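Local coordinates for protein DNA endonuclease I-CvuI (Chlorella vulgaris, PDB 5A77) that cleaves double-stranded DNA as a LAGLIDADG-family homing endonuclease and probably helps its intron spread by homing, at residues K106-L109 with Q110-K114. Numbering follows the deposited sequence.
Sequences KLVL and QIIKK
Ile112 reaches back one helical turn to Val108 and Leu109, and its CD1 meets both. Val108 CG1 lies 4.1 Å from Ile112 CD1, the two side chains slanting across each other, whereas Leu109 CD2 touches that CD1 at 4.1 Å from a side chain running alongside and pointing the same way. In Ile112, CG1 stands beside the backbone N (chi1 -74°), which lays this branch over the preceding turn, 3.4 Å from Val108 O. Ile111 does the same one residue earlier, its CG1 resting 3.4 Å from Leu107 O. On the polar face, Lys113 bends at chi3 and brings its CE to 3.6 Å from Leu109 O.

Beneath these side chains run the i to i+4 bonds of the helix. Ile112 N donates to Val108 O at 2.9 Å, and Ile111 N donates to Leu107 O. The bond from Lys113 N to Leu109 O is longer, at 3.3 Å.

Outside the pair, Val108, Ile111 and Ile112 pack on Val43 of strand 39-50, Val108 and Leu109 on Leu91 of helix 84-94, and Leu107 and Ile111 on helix 121-135. Lys114 NZ forms a salt bridge with Glu126 of that last helix. Helix 102-114 is thus amphipathic: its apolar side joins sheet and neighbouring helices, while Lys106 and Lys113 lie on its exposed side. The contact of Ile112 with Val108 and Leu109 is van der Waals packing of apolar branches, while the backbone bonds supply the directional hold.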
ATOM      1  N   LYS B 106      15.766  -8.540   4.487  1.00 40.72           N
ATOM      2  CA  LYS B 106      17.134  -9.013   4.642  1.00 40.02           C
ATOM      3  C   LYS B 106      17.351  -9.653   6.015  1.00 41.46           C
ATOM      4  O   LYS B 106      18.014 -10.694   6.136  1.00 39.89           O
ATOM      5  CB  LYS B 106      18.109  -7.858   4.424  1.00 37.60           C
ATOM      6  CG  LYS B 106      19.199  -8.162   3.410  1.00 41.65           C
ATOM      7  CD  LYS B 106      18.648  -8.263   1.996  1.00 47.98           C
ATOM      8  CE  LYS B 106      19.737  -8.680   1.008  1.00 50.45           C
ATOM      9  NZ  LYS B 106      20.262 -10.044   1.309  1.00 44.35           N
ATOM     10  N   LEU B 107      16.781  -9.041   7.049  1.00 40.53           N
ATOM     11  CA  LEU B 107      16.876  -9.610   8.389  1.00 38.10           C
ATOM     12  C   LEU B 107      16.185 -10.969   8.433  1.00 38.53           C
ATOM     13  O   LEU B 107      16.779 -11.953   8.871  1.00 43.23           O
ATOM     14  CB  LEU B 107      16.278  -8.657   9.428  1.00 39.13           C
ATOM     15  CG  LEU B 107      17.144  -7.422   9.706  1.00 40.44           C
ATOM     16  CD1 LEU B 107      16.556  -6.565  10.815  1.00 43.73           C
ATOM     17  CD2 LEU B 107      18.568  -7.822  10.052  1.00 38.61           C
ATOM     18  N   VAL B 108      14.945 -11.026   7.950  1.00 37.94           N
ATOM     19  CA  VAL B 108      14.184 -12.275   7.900  1.00 35.79           C
ATOM     20  C   VAL B 108      14.905 -13.368   7.094  1.00 35.94           C
ATOM     21  O   VAL B 108      14.844 -14.547   7.449  1.00 35.45           O
ATOM     22  CB  VAL B 108      12.769 -12.037   7.323  1.00 33.11           C
ATOM     23  CG1 VAL B 108      12.076 -13.365   7.015  1.00 36.38           C
ATOM     24  CG2 VAL B 108      11.931 -11.227   8.310  1.00 31.47           C
ATOM     25  N   LEU B 109      15.625 -12.990   6.044  1.00 33.59           N
ATOM     26  CA  LEU B 109      16.437 -13.975   5.334  1.00 34.41           C
ATOM     27  C   LEU B 109      17.644 -14.447   6.164  1.00 40.27           C
ATOM     28  O   LEU B 109      18.077 -15.594   6.018  1.00 40.69           O
ATOM     29  CB  LEU B 109      16.911 -13.425   3.993  1.00 33.57           C
ATOM     30  CG  LEU B 109      15.796 -13.319   2.954  1.00 39.10           C
ATOM     31  CD1 LEU B 109      16.309 -12.780   1.637  1.00 35.10           C
ATOM     32  CD2 LEU B 109      15.117 -14.677   2.758  1.00 39.18           C
ATOM     33  N   GLN B 110      18.191 -13.582   7.024  1.00 38.88           N
ATOM     34  CA  GLN B 110      19.251 -14.012   7.932  1.00 39.51           C
ATOM     35  C   GLN B 110      18.678 -14.961   8.982  1.00 40.90           C
ATOM     36  O   GLN B 110      19.367 -15.888   9.439  1.00 38.14           O
ATOM     37  CB  GLN B 110      19.942 -12.818   8.617  1.00 40.24           C
ATOM     38  CG  GLN B 110      21.012 -12.123   7.772  1.00 39.28           C
ATOM     39  CD  GLN B 110      21.966 -13.104   7.126  1.00 39.71           C
ATOM     40  OE1 GLN B 110      22.429 -14.036   7.769  1.00 56.24           O
ATOM     41  NE2 GLN B 110      22.254 -12.907   5.848  1.00 38.68           N
ATOM     42  N   ILE B 111      17.419 -14.734   9.364  1.00 38.33           N
ATOM     43  CA  ILE B 111      16.752 -15.645  10.302  1.00 39.64           C
ATOM     44  C   ILE B 111      16.436 -17.004   9.684  1.00 36.60           C
ATOM     45  O   ILE B 111      16.567 -18.035  10.335  1.00 39.24           O
ATOM     46  CB  ILE B 111      15.436 -15.070  10.841  1.00 37.83           C
ATOM     47  CG1 ILE B 111      15.667 -13.731  11.537  1.00 32.58           C
ATOM     48  CG2 ILE B 111      14.768 -16.069  11.788  1.00 34.26           C
ATOM     49  CD1 ILE B 111      14.435 -13.225  12.268  1.00 30.71           C
ATOM     50  N   ILE B 112      15.994 -17.008   8.430  1.00 39.35           N
ATOM     51  CA  ILE B 112      15.635 -18.263   7.787  1.00 40.48           C
ATOM     52  C   ILE B 112      16.892 -19.121   7.663  1.00 41.46           C
ATOM     53  O   ILE B 112      16.819 -20.357   7.654  1.00 39.74           O
ATOM     54  CB  ILE B 112      14.974 -18.034   6.410  1.00 37.75           C
ATOM     55  CG1 ILE B 112      13.540 -17.517   6.587  1.00 39.12           C
ATOM     56  CG2 ILE B 112      14.932 -19.324   5.594  1.00 35.27           C
ATOM     57  CD1 ILE B 112      12.916 -16.956   5.302  1.00 34.83           C
ATOM     58  N   LYS B 113      18.045 -18.460   7.618  1.00 38.85           N
ATOM     59  CA  LYS B 113      19.325 -19.159   7.538  1.00 42.38           C
ATOM     60  C   LYS B 113      19.552 -20.127   8.705  1.00 41.38           C
ATOM     61  O   LYS B 113      20.086 -21.218   8.509  1.00 42.62           O
ATOM     62  CB  LYS B 113      20.472 -18.153   7.461  1.00 39.83           C
ATOM     63  CG  LYS B 113      21.341 -18.328   6.231  1.00 44.05           C
ATOM     64  CD  LYS B 113      22.181 -17.090   5.967  1.00 48.23           C
ATOM     65  CE  LYS B 113      21.479 -16.178   4.962  1.00 46.69           C
ATOM     66  NZ  LYS B 113      22.425 -15.343   4.156  1.00 52.18           N
ATOM     67  N   LYS B 114      19.105 -19.738   9.897  1.00 37.70           N
ATOM     68  CA  LYS B 114      19.348 -20.510  11.106  1.00 39.55           C
ATOM     69  C   LYS B 114      18.181 -21.379  11.608  1.00 41.61           C
ATOM     70  O   LYS B 114      18.371 -22.195  12.513  1.00 40.28           O
ATOM     71  CB  LYS B 114      19.773 -19.569  12.225  1.00 39.27           C
ATOM     72  CG  LYS B 114      20.319 -18.258  11.722  1.00 43.42           C
ATOM     73  CD  LYS B 114      20.977 -17.472  12.822  1.00 40.19           C
ATOM     74  CE  LYS B 114      22.245 -16.862  12.287  1.00 42.23           C
ATOM     75  NZ  LYS B 114      23.127 -16.417  13.386  1.00 53.27           N
TER